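Beta-glucoside phosphorylase BglX (PDB 5VQE) probably cleaves beta-glucosides by phosphorolysis, as a glycoside phosphorylase of family GH3. Local coordinates at residues 201-209 and 478-486. Sequence-based numbering, arbitrary orientation.
Sequences DYRDQHLMS and VSSNQTTIR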
ATOM      1  N   ASP A 201      -2.153   1.619  16.787  1.00 14.26           N
ATOM      2  CA  ASP A 201      -3.145   2.673  16.890  1.00 17.25           C
ATOM      3  C   ASP A 201      -4.348   2.342  16.002  1.00 17.98           C
ATOM      4  O   ASP A 201      -4.313   1.417  15.183  1.00 19.08           O
ATOM      5  CB  ASP A 201      -2.511   4.004  16.477  1.00 16.61           C
ATOM      6  CG  ASP A 201      -3.149   5.210  17.145  1.00 23.33           C
ATOM      7  OD1 ASP A 201      -4.311   5.110  17.612  1.00 19.88           O
ATOM      8  OD2 ASP A 201      -2.477   6.272  17.182  1.00 19.50           O
ATOM      9  N   TYR A 202      -5.427   3.114  16.169  1.00 19.21           N
ATOM     10  CA  TYR A 202      -6.609   3.017  15.314  1.00 18.93           C
ATOM     11  C   TYR A 202      -6.792   4.261  14.451  1.00 19.99           C
ATOM     12  O   TYR A 202      -7.870   4.468  13.880  1.00 21.89           O
ATOM     13  CB  TYR A 202      -7.873   2.769  16.145  1.00 21.34           C
ATOM     14  CG  TYR A 202      -8.150   3.797  17.219  1.00 23.58           C
ATOM     15  CD1 TYR A 202      -7.440   3.787  18.410  1.00 25.99           C
ATOM     16  CD2 TYR A 202      -9.135   4.769  17.051  1.00 26.86           C
ATOM     17  CE1 TYR A 202      -7.687   4.720  19.404  1.00 24.75           C
ATOM     18  CE2 TYR A 202      -9.391   5.709  18.042  1.00 31.53           C
ATOM     19  CZ  TYR A 202      -8.662   5.674  19.219  1.00 30.60           C
ATOM     20  OH  TYR A 202      -8.898   6.595  20.218  1.00 27.99           O
ATOM     21  N   ARG A 203      -5.760   5.086  14.335  1.00 22.24           N
ATOM     22  CA  ARG A 203      -5.873   6.370  13.670  1.00 24.15           C
ATOM     23  C   ARG A 203      -4.880   6.460  12.514  1.00 24.41           C
ATOM     24  O   ARG A 203      -3.906   5.705  12.436  1.00 23.02           O
ATOM     25  CB  ARG A 203      -5.683   7.499  14.695  1.00 23.02           C
ATOM     26  CG  ARG A 203      -6.782   7.474  15.768  1.00 24.37           C
ATOM     27  CD  ARG A 203      -6.469   8.344  16.978  1.00 20.92           C
ATOM     28  NE  ARG A 203      -5.227   7.952  17.636  1.00 23.79           N
ATOM     29  CZ  ARG A 203      -4.609   8.677  18.567  1.00 27.02           C
ATOM     30  NH1 ARG A 203      -5.118   9.843  18.954  1.00 29.88           N
ATOM     31  NH2 ARG A 203      -3.473   8.252  19.098  1.00 18.70           N
ATOM     32  N   ASP A 204      -5.160   7.399  11.607  1.00 23.29           N
ATOM     33  CA  ASP A 204      -4.491   7.508  10.314  1.00 23.46           C
ATOM     34  C   ASP A 204      -3.441   8.613  10.366  1.00 23.21           C
ATOM     35  O   ASP A 204      -3.774   9.773  10.639  1.00 22.68           O
ATOM     36  CB  ASP A 204      -5.522   7.802   9.217  1.00 26.70           C
ATOM     37  CG  ASP A 204      -4.901   7.941   7.832  1.00 29.93           C
ATOM     38  OD1 ASP A 204      -3.666   7.839   7.697  1.00 26.14           O
ATOM     39  OD2 ASP A 204      -5.663   8.166   6.863  1.00 38.05           O
ATOM     40  N   GLN A 205      -2.184   8.258  10.069  1.00 19.72           N
ATOM     41  CA  GLN A 205      -1.094   9.233  10.067  1.00 20.01           C
ATOM     42  C   GLN A 205      -1.251  10.292   8.983  1.00 23.10           C
ATOM     43  O   GLN A 205      -0.541  11.313   9.023  1.00 18.78           O
ATOM     44  CB  GLN A 205       0.261   8.533   9.906  1.00 20.83           C
ATOM     45  CG  GLN A 205       0.300   7.457   8.825  1.00 24.35           C
ATOM     46  CD  GLN A 205       1.662   7.308   8.181  1.00 23.49           C
ATOM     47  OE1 GLN A 205       2.561   8.144   8.362  1.00 17.25           O
ATOM     48  NE2 GLN A 205       1.828   6.227   7.420  1.00 24.31           N
ATOM     49  N   HIS A 206      -2.145  10.066   8.016  1.00 20.26           N
ATOM     50  CA  HIS A 206      -2.521  11.117   7.078  1.00 27.87           C
ATOM     51  C   HIS A 206      -3.162  12.300   7.795  1.00 23.99           C
ATOM     52  O   HIS A 206      -3.088  13.432   7.303  1.00 25.01           O
ATOM     53  CB  HIS A 206      -3.490  10.573   6.021  1.00 28.73           C
ATOM     54  CG  HIS A 206      -2.887   9.557   5.098  1.00 37.45           C
ATOM     55  ND1 HIS A 206      -2.672   8.246   5.466  1.00 33.76           N
ATOM     56  CD2 HIS A 206      -2.482   9.656   3.810  1.00 40.84           C
ATOM     57  CE1 HIS A 206      -2.134   7.589   4.452  1.00 33.11           C
ATOM     58  NE2 HIS A 206      -2.000   8.424   3.438  1.00 36.62           N
ATOM     59  N   LEU A 207      -3.782  12.062   8.953  1.00 22.54           N
ATOM     60  CA  LEU A 207      -4.589  13.061   9.649  1.00 26.46           C
ATOM     61  C   LEU A 207      -4.006  13.494  10.987  1.00 27.55           C
ATOM     62  O   LEU A 207      -4.563  14.398  11.625  1.00 24.33           O
ATOM     63  CB  LEU A 207      -6.005  12.521   9.877  1.00 27.71           C
ATOM     64  CG  LEU A 207      -6.810  12.251   8.602  1.00 34.66           C
ATOM     65  CD1 LEU A 207      -8.116  11.565   8.936  1.00 37.34           C
ATOM     66  CD2 LEU A 207      -7.073  13.544   7.832  1.00 36.85           C
ATOM     67  N   MET A 208      -2.909  12.884  11.429  1.00 23.31           N
ATOM     68  CA  MET A 208      -2.313  13.168  12.731  1.00 23.79           C
ATOM     69  C   MET A 208      -1.047  12.325  12.825  1.00 21.27           C
ATOM     70  O   MET A 208      -0.770  11.508  11.944  1.00 20.31           O
ATOM     71  CB  MET A 208      -3.287  12.839  13.855  1.00 26.02           C
ATOM     72  CG  MET A 208      -3.891  11.446  13.718  1.00 30.68           C
ATOM     73  SD  MET A 208      -4.697  10.891  15.221  1.00 32.26           S
ATOM     74  CE  MET A 208      -3.240  10.643  16.234  1.00 35.58           C
ATOM     75  N   SER A 209      -0.264  12.538  13.885  1.00 19.02           N
ATOM     76  CA  SER A 209       0.862  11.648  14.169  1.00 19.88           C
ATOM     77  C   SER A 209       0.351  10.501  15.038  1.00 24.84           C
ATOM     78  O   SER A 209       0.195  10.644  16.254  1.00 17.19           O
ATOM     79  CB  SER A 209       2.007  12.397  14.840  1.00 24.22           C
ATOM     80  OG  SER A 209       3.075  11.502  15.113  1.00 22.40           O
ATOM     81  N   VAL A 478      -9.665   1.093   1.660  1.00 28.65           N
ATOM     82  CA  VAL A 478      -8.731   2.031   2.262  1.00 38.41           C
ATOM     83  C   VAL A 478      -8.535   3.220   1.334  1.00 40.43           C
ATOM     84  O   VAL A 478      -8.463   3.074   0.105  1.00 36.51           O
ATOM     85  CB  VAL A 478      -7.385   1.346   2.553  1.00 36.21           C
ATOM     86  CG1 VAL A 478      -6.392   2.369   3.083  1.00 35.13           C
ATOM     87  CG2 VAL A 478      -7.555   0.198   3.542  1.00 30.22           C
ATOM     88  N   SER A 479      -8.421   4.408   1.920  1.00 39.40           N
ATOM     89  CA  SER A 479      -8.091   5.597   1.147  1.00 52.02           C
ATOM     90  C   SER A 479      -7.601   6.683   2.094  1.00 55.34           C
ATOM     91  O   SER A 479      -8.202   6.907   3.151  1.00 52.69           O
ATOM     92  CB  SER A 479      -9.299   6.088   0.339  1.00 50.41           C
ATOM     93  OG  SER A 479      -8.888   6.966  -0.692  1.00 51.71           O
ATOM     94  N   SER A 480      -6.509   7.347   1.709  1.00 56.53           N
ATOM     95  CA  SER A 480      -5.926   8.422   2.500  1.00 54.99           C
ATOM     96  C   SER A 480      -6.997   9.375   3.019  1.00 59.41           C
ATOM     97  O   SER A 480      -7.910   9.767   2.288  1.00 60.83           O
ATOM     98  CB  SER A 480      -4.917   9.200   1.649  1.00 51.50           C
ATOM     99  OG  SER A 480      -3.877   8.361   1.175  1.00 52.80           O
ATOM    100  N   ASN A 481      -6.870   9.741   4.297  1.00 54.25           N
ATOM    101  CA  ASN A 481      -7.656  10.792   4.947  1.00 57.68           C
ATOM    102  C   ASN A 481      -9.071  10.356   5.303  1.00 53.91           C
ATOM    103  O   ASN A 481      -9.947  11.206   5.501  1.00 47.11           O
ATOM    104  CB  ASN A 481      -7.713  12.064   4.092  1.00 54.32           C
ATOM    105  CG  ASN A 481      -6.336  12.646   3.823  1.00 50.51           C
ATOM    106  OD1 ASN A 481      -5.728  13.259   4.701  1.00 48.07           O
ATOM    107  ND2 ASN A 481      -5.837  12.456   2.609  1.00 54.64           N
ATOM    108  N   GLN A 482      -9.326   9.053   5.396  1.00 51.37           N
ATOM    109  CA  GLN A 482     -10.551   8.540   5.991  1.00 52.57           C
ATOM    110  C   GLN A 482     -10.255   8.153   7.433  1.00 50.24           C
ATOM    111  O   GLN A 482      -9.240   7.505   7.709  1.00 45.14           O
ATOM    112  CB  GLN A 482     -11.082   7.334   5.212  1.00 46.77           C
ATOM    113  CG  GLN A 482     -11.425   7.649   3.764  1.00 50.43           C
ATOM    114  CD  GLN A 482     -11.730   6.407   2.939  1.00 49.59           C
ATOM    115  OE1 GLN A 482     -11.244   5.310   3.232  1.00 41.28           O
ATOM    116  NE2 GLN A 482     -12.541   6.578   1.896  1.00 40.69           N
ATOM    117  N   THR A 483     -11.125   8.568   8.354  1.00 51.64           N
ATOM    118  CA  THR A 483     -10.968   8.161   9.742  1.00 49.66           C
ATOM    119  C   THR A 483     -11.676   6.845  10.036  1.00 42.64           C
ATOM    120  O   THR A 483     -11.478   6.283  11.117  1.00 35.23           O
ATOM    121  CB  THR A 483     -11.473   9.255  10.706  1.00 50.72           C
ATOM    122  OG1 THR A 483     -12.836   9.011  11.073  1.00 41.18           O
ATOM    123  CG2 THR A 483     -11.346  10.653  10.090  1.00 41.35           C
ATOM    124  N   THR A 484     -12.468   6.333   9.093  1.00 44.93           N
ATOM    125  CA  THR A 484     -13.095   5.030   9.248  1.00 43.29           C
ATOM    126  C   THR A 484     -13.289   4.372   7.887  1.00 40.79           C
ATOM    127  O   THR A 484     -13.485   5.046   6.871  1.00 39.53           O
ATOM    128  CB  THR A 484     -14.451   5.127   9.963  1.00 43.45           C
ATOM    129  OG1 THR A 484     -14.768   3.860  10.553  1.00 44.73           O
ATOM    130  CG2 THR A 484     -15.577   5.526   8.995  1.00 41.26           C
ATOM    131  N   ILE A 485     -13.222   3.044   7.889  1.00 31.35           N
ATOM    132  CA  ILE A 485     -13.750   2.210   6.819  1.00 29.92           C
ATOM    133  C   ILE A 485     -14.800   1.255   7.373  1.00 26.75           C
ATOM    134  O   ILE A 485     -15.024   0.176   6.832  1.00 22.03           O
ATOM    135  CB  ILE A 485     -12.630   1.446   6.086  1.00 26.09           C
ATOM    136  CG1 ILE A 485     -11.842   0.584   7.071  1.00 21.72           C
ATOM    137  CG2 ILE A 485     -11.727   2.423   5.347  1.00 31.41           C
ATOM    138  CD1 ILE A 485     -10.829  -0.343   6.405  1.00 26.17           C
ATOM    139  N   ARG A 486     -15.411   1.644   8.488  1.00 23.85           N
ATOM    140  CA  ARG A 486     -16.520   0.910   9.061  1.00 28.74           C
ATOM    141  C   ARG A 486     -17.701   0.911   8.101  1.00 27.40           C
ATOM    142  O   ARG A 486     -17.842   1.783   7.237  1.00 24.37           O
ATOM    143  CB  ARG A 486     -16.942   1.535  10.390  1.00 30.52           C
ATOM    144  CG  ARG A 486     -15.902   1.419  11.494  1.00 30.47           C
ATOM    145  CD  ARG A 486     -16.007   0.102  12.227  1.00 32.03           C
ATOM    146  NE  ARG A 486     -17.329  -0.075  12.808  1.00 31.39           N
ATOM    147  CZ  ARG A 486     -17.733   0.495  13.938  1.00 31.26           C
ATOM    148  NH1 ARG A 486     -16.916   1.281  14.624  1.00 30.37           N
ATOM    149  NH2 ARG A 486     -18.961   0.274  14.380  1.00 24.56           N
TER
HETATM  150  O   HOH W   1      -9.257   6.431  12.794  1.00 34.36           O
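The imidazole of His-206 has Ser-480 over one face, with CA 3.9 Å above the ring plane and displaced toward the rim, while the serine hydroxyl OG comes to 2.9 Å from NE2. Within 201-209, the His-carboxylate bond from ND1 to Asp-204 OD1 is modelled at 2.5 Å, so short that its length is doubtful, and probably helps to set how the ring is turned. OD1 also accepts a hydrogen bond from the backbone N of His-206, which approaches from above the carboxylate plane, 62° out of it, and closes an Asx turn. Across the contact, the backbone N of Asn-481 donates to OD2 at 3.2 Å, approaching nearly along its C-O axis with an N-H...O angle of 148°. With CG trans to the backbone N (chi1 180°), the Asp-204 carboxylate lies beside the imidazole and reaches the type II turn of 479-482 with its other oxygen, so it serves both. Replacing Asp-204 by an alanine removes both carboxylate oxygens and would probably leave ND1 and the backbone N of His-206, and N of Asn-481, without their acceptor in this contact, and the ring freer to turn. Alongside, Leu-207 divides its methyls: CD2 lies 3.4 Å from OD1 of Asn-481, and CD1 meets CG2 of Thr-483 at 3.5 Å, the latter two side chains crossing at about a right angle. A water donates to both Tyr-202 O and Thr-483 O. The contact joins the loop between strands 191-195 and 210-211, which carries Gln-205 of the sugar-binding pocket, to the loop linking strands 469-475 and 506-510 of the six-stranded mixed sheet.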